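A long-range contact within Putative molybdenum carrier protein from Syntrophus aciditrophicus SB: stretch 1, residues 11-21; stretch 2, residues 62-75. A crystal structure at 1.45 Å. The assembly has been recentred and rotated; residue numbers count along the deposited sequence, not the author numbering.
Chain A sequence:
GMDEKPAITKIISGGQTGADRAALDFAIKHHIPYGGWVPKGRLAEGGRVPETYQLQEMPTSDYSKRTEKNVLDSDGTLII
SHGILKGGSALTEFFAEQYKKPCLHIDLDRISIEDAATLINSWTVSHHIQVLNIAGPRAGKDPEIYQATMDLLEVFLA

Stretch 1 11-21: IISGGQTGADR
Stretch 2 62-75: DYSKRTEKNVLDSD

A glycine-rich loop leaving a β-strand packs against one side of a helix, and the contact is held by one good side-chain-to-backbone hydrogen bond, one weak side-chain bond, two bridging waters and the packing of one isoleucine against the end of the helix, burying 353 Å² in all.

Stretch 1 enters as an extended strand (Ile12 phi/psi -124/160), turns through Gly14 (-90/9) and Gly15 (78/-3), and starts a helix at Ala19 after Gly18 (86/-130) in the N-cap position. Stretch 2 is helical from Tyr63 to Leu72; Asp62 caps its start, OD2 accepting from Lys65 N at 3.0 Å, and Asp73 (-101/37) leaves helical geometry. The register is set by Ser13 CA to Asn70 CA, 6.6 Å, and Gly14 CA to Thr67 CA, 6.3 Å. As stretch 1 advances from Ile12 to Gln16, its partners step back along the helix from Ser74 to Tyr63.

Arg66 is the main polar link. Its CA-to-CB bond points toward the loop, and chi angles of 73°, 86°, 157° and 74° carry NE to Gly14 O at 3.0 Å, with an N-H...O angle of 157°; the oxygen lies near the guanidinium plane, as a directed bond requires. Water 1 doubles this link, donating to Gly14 O (2.9 Å) and accepting from Arg66 NH2 (2.8 Å). Over one face of the guanidinium, Asp20 OD2 is 4.4 Å from Arg66 NH2, a proximity of charges without a salt bridge; that same OD2 accepts from Gln16 N at 3.0 Å, steadying the loop.

Glycine suits position 14 because an ideal CB would lie 2.6 Å from Arg66 NE, a clash. Asn70 (chi1 -68°, chi2 -40°) packs against the same backbone, with ND2 3.3 Å from Gly14 CA. Positive phi favours glycine at position 15, whereas at Gly18 a CB would jam against the preceding carbonyl oxygen.

In the strand, Ile12 (chi1 72°, chi2 169°) extends CD1 to Asn70 O (3.6 Å), Asp73 O (3.7 Å) and Ser74 CB (4.0 Å), its buried branched side chain filling the space beside the helix terminus. Ser74, chi1 54°, donates from OG to Asn70 O at 2.8 Å, bracing this end.

At the other end, Gln16 (chi1 -175°, chi2 56°, chi3 -73°) donates weakly from NE2 to Tyr63 OH at 3.3 Å, 154°. Tyr63 points sideways from CA, but its long side chain, chi1 -82°, brings the hydroxyl within reach. Water 2 accepts from Arg66 NH2 (3.1 Å) and, weakly, from Gln16 NE2 (3.4 Å).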

# COMPACT_ATOMS: atom_id res chain seq x y z
N ILE A 11 -2.49 -7.21 4.77
CA ILE A 11 -1.99 -5.97 4.17
C ILE A 11 -0.51 -6.11 4.03
O ILE A 11 0.16 -6.51 4.99
CB ILE A 11 -2.36 -4.74 5.00
CG1 ILE A 11 -3.88 -4.47 4.87
CG2 ILE A 11 -1.54 -3.49 4.54
CD1 ILE A 11 -4.45 -3.45 5.88
N ILE A 12 0.03 -5.79 2.85
CA ILE A 12 1.47 -5.74 2.70
C ILE A 12 1.95 -4.39 2.17
O ILE A 12 1.19 -3.67 1.54
CB ILE A 12 2.02 -6.90 1.82
CG1 ILE A 12 1.71 -6.75 0.33
CG2 ILE A 12 1.51 -8.27 2.32
CD1 ILE A 12 2.50 -7.77 -0.57
N SER A 13 3.23 -4.10 2.39
CA SER A 13 3.85 -2.96 1.75
C SER A 13 5.37 -3.13 1.75
O SER A 13 5.89 -4.08 2.30
CB SER A 13 3.50 -1.67 2.47
OG SER A 13 4.30 -1.49 3.65
N GLY A 14 6.04 -2.17 1.15
CA GLY A 14 7.49 -2.20 0.99
C GLY A 14 8.24 -1.54 2.12
O GLY A 14 9.44 -1.38 2.02
N GLY A 15 7.55 -1.18 3.20
CA GLY A 15 8.23 -0.70 4.42
C GLY A 15 8.70 0.74 4.35
O GLY A 15 9.26 1.21 5.36
N GLN A 16 8.56 1.44 3.24
CA GLN A 16 9.07 2.82 3.12
C GLN A 16 8.32 3.71 4.12
O GLN A 16 7.21 3.40 4.53
CB GLN A 16 8.86 3.33 1.68
CG GLN A 16 9.40 4.68 1.28
CD GLN A 16 10.91 4.79 1.53
OE1 GLN A 16 11.34 4.90 2.68
NE2 GLN A 16 11.73 4.72 0.46
N THR A 17 8.89 4.88 4.43
CA THR A 17 8.11 5.88 5.15
C THR A 17 6.94 6.32 4.25
O THR A 17 6.87 6.04 3.05
CB THR A 17 8.97 7.14 5.43
OG1 THR A 17 9.36 7.66 4.17
CG2 THR A 17 10.23 6.77 6.26
N GLY A 18 5.98 7.02 4.85
CA GLY A 18 4.84 7.49 4.09
C GLY A 18 3.71 6.50 3.97
O GLY A 18 3.33 5.89 4.93
N ALA A 19 3.23 6.27 2.75
CA ALA A 19 2.12 5.36 2.54
C ALA A 19 2.41 3.93 3.02
O ALA A 19 1.57 3.31 3.68
CB ALA A 19 1.73 5.31 1.02
N ASP A 20 3.59 3.40 2.67
CA ASP A 20 3.90 2.00 3.05
C ASP A 20 3.79 1.83 4.59
O ASP A 20 3.33 0.78 5.10
CB ASP A 20 5.32 1.61 2.66
CG ASP A 20 5.56 1.29 1.20
OD1 ASP A 20 4.65 1.35 0.37
OD2 ASP A 20 6.75 0.97 0.93
N ARG A 21 4.37 2.77 5.32
CA ARG A 21 4.48 2.67 6.78
C ARG A 21 3.10 2.82 7.43
O ARG A 21 2.73 2.05 8.36
CB ARG A 21 5.49 3.68 7.31
CG ARG A 21 6.00 3.33 8.73
CD ARG A 21 6.95 2.08 8.74
NE ARG A 21 8.16 2.23 7.93
CZ ARG A 21 9.26 2.85 8.32
NH1 ARG A 21 9.35 3.38 9.53
NH2 ARG A 21 10.31 2.94 7.50
N ASP A 62 17.98 -3.27 -3.85
CA ASP A 62 17.29 -2.45 -4.86
C ASP A 62 15.82 -2.13 -4.53
O ASP A 62 14.99 -3.02 -4.30
CB ASP A 62 17.34 -3.14 -6.22
CG ASP A 62 16.90 -2.25 -7.34
OD1 ASP A 62 17.62 -1.25 -7.63
OD2 ASP A 62 15.86 -2.54 -7.93
N TYR A 63 15.51 -0.85 -4.55
CA TYR A 63 14.12 -0.45 -4.36
C TYR A 63 13.15 -1.01 -5.41
O TYR A 63 12.09 -1.53 -5.05
CB TYR A 63 13.99 1.08 -4.32
CG TYR A 63 14.30 1.78 -3.02
CD1 TYR A 63 14.03 1.19 -1.77
CD2 TYR A 63 14.69 3.12 -3.03
CE1 TYR A 63 14.24 1.90 -0.57
CE2 TYR A 63 14.95 3.81 -1.84
CZ TYR A 63 14.68 3.20 -0.61
OH TYR A 63 14.87 3.88 0.57
N SER A 64 13.46 -0.85 -6.68
CA SER A 64 12.55 -1.28 -7.73
C SER A 64 12.17 -2.77 -7.61
O SER A 64 10.99 -3.13 -7.83
CB SER A 64 13.12 -0.95 -9.10
OG SER A 64 13.15 0.47 -9.26
N LYS A 65 13.13 -3.61 -7.27
CA LYS A 65 12.90 -5.05 -7.20
C LYS A 65 11.94 -5.39 -6.06
O LYS A 65 11.10 -6.31 -6.18
CB LYS A 65 14.21 -5.82 -7.13
CG LYS A 65 14.95 -5.75 -8.42
CD LYS A 65 16.34 -6.32 -8.35
CE LYS A 65 17.07 -6.13 -9.70
NZ LYS A 65 18.51 -6.57 -9.63
N ARG A 66 12.05 -4.70 -4.91
CA ARG A 66 11.09 -4.99 -3.82
C ARG A 66 9.69 -4.46 -4.17
O ARG A 66 8.69 -5.09 -3.83
CB ARG A 66 11.59 -4.53 -2.42
CG ARG A 66 11.60 -3.05 -2.12
CD ARG A 66 10.23 -2.51 -1.57
NE ARG A 66 10.44 -1.27 -0.80
CZ ARG A 66 10.71 -0.07 -1.32
NH1 ARG A 66 10.73 0.14 -2.62
NH2 ARG A 66 10.90 0.96 -0.50
N THR A 67 9.60 -3.31 -4.83
CA THR A 67 8.28 -2.79 -5.28
C THR A 67 7.63 -3.76 -6.23
O THR A 67 6.46 -4.08 -6.06
CB THR A 67 8.54 -1.41 -5.92
OG1 THR A 67 9.05 -0.56 -4.89
CG2 THR A 67 7.32 -0.82 -6.57
N GLU A 68 8.41 -4.29 -7.16
CA GLU A 68 7.88 -5.27 -8.10
C GLU A 68 7.35 -6.52 -7.38
O GLU A 68 6.29 -7.04 -7.72
CB GLU A 68 8.97 -5.69 -9.11
CG GLU A 68 8.53 -6.68 -10.21
CD GLU A 68 9.68 -7.09 -11.10
OE1 GLU A 68 10.83 -7.23 -10.64
OE2 GLU A 68 9.45 -7.24 -12.32
N LYS A 69 8.13 -7.00 -6.40
CA LYS A 69 7.79 -8.24 -5.63
C LYS A 69 6.46 -8.05 -4.86
O LYS A 69 5.63 -8.98 -4.84
CB LYS A 69 8.95 -8.64 -4.68
CG LYS A 69 8.79 -10.04 -4.05
CD LYS A 69 9.19 -11.11 -5.05
CE LYS A 69 9.08 -12.51 -4.44
NZ LYS A 69 9.53 -13.59 -5.40
N ASN A 70 6.26 -6.87 -4.26
CA ASN A 70 4.98 -6.66 -3.54
C ASN A 70 3.77 -6.64 -4.48
O ASN A 70 2.71 -7.14 -4.13
CB ASN A 70 5.05 -5.44 -2.65
CG ASN A 70 5.99 -5.63 -1.50
OD1 ASN A 70 6.03 -6.71 -0.90
ND2 ASN A 70 6.80 -4.60 -1.20
N VAL A 71 3.94 -6.13 -5.69
CA VAL A 71 2.88 -6.19 -6.71
C VAL A 71 2.57 -7.63 -7.09
O VAL A 71 1.39 -8.00 -7.27
CB VAL A 71 3.25 -5.32 -7.97
CG1 VAL A 71 2.30 -5.57 -9.17
CG2 VAL A 71 3.27 -3.82 -7.64
N LEU A 72 3.61 -8.44 -7.23
CA LEU A 72 3.45 -9.82 -7.69
C LEU A 72 2.90 -10.71 -6.58
O LEU A 72 2.18 -11.68 -6.88
CB LEU A 72 4.76 -10.39 -8.19
CG LEU A 72 5.19 -9.89 -9.56
CD1 LEU A 72 6.67 -10.22 -9.85
CD2 LEU A 72 4.29 -10.48 -10.65
N ASP A 73 3.24 -10.43 -5.32
CA ASP A 73 2.90 -11.33 -4.23
C ASP A 73 1.66 -10.83 -3.43
O ASP A 73 1.63 -10.97 -2.19
CB ASP A 73 4.13 -11.42 -3.31
CG ASP A 73 4.20 -12.69 -2.48
OD1 ASP A 73 3.41 -13.64 -2.73
OD2 ASP A 73 5.06 -12.75 -1.56
N SER A 74 0.69 -10.27 -4.15
CA SER A 74 -0.59 -9.84 -3.57
C SER A 74 -1.68 -10.00 -4.57
O SER A 74 -1.41 -10.29 -5.76
CB SER A 74 -0.50 -8.38 -3.11
OG SER A 74 -0.08 -7.51 -4.16
N ASP A 75 -2.93 -9.82 -4.14
CA ASP A 75 -4.06 -9.93 -5.04
C ASP A 75 -4.34 -8.65 -5.83
O ASP A 75 -4.92 -8.73 -6.93
CB ASP A 75 -5.31 -10.27 -4.26
CG ASP A 75 -5.27 -11.64 -3.64
OD1 ASP A 75 -4.60 -12.57 -4.18
OD2 ASP A 75 -5.92 -11.81 -2.57
O HOH W 1 11.68 0.46 2.17
O HOH W 2 11.02 3.31 -2.56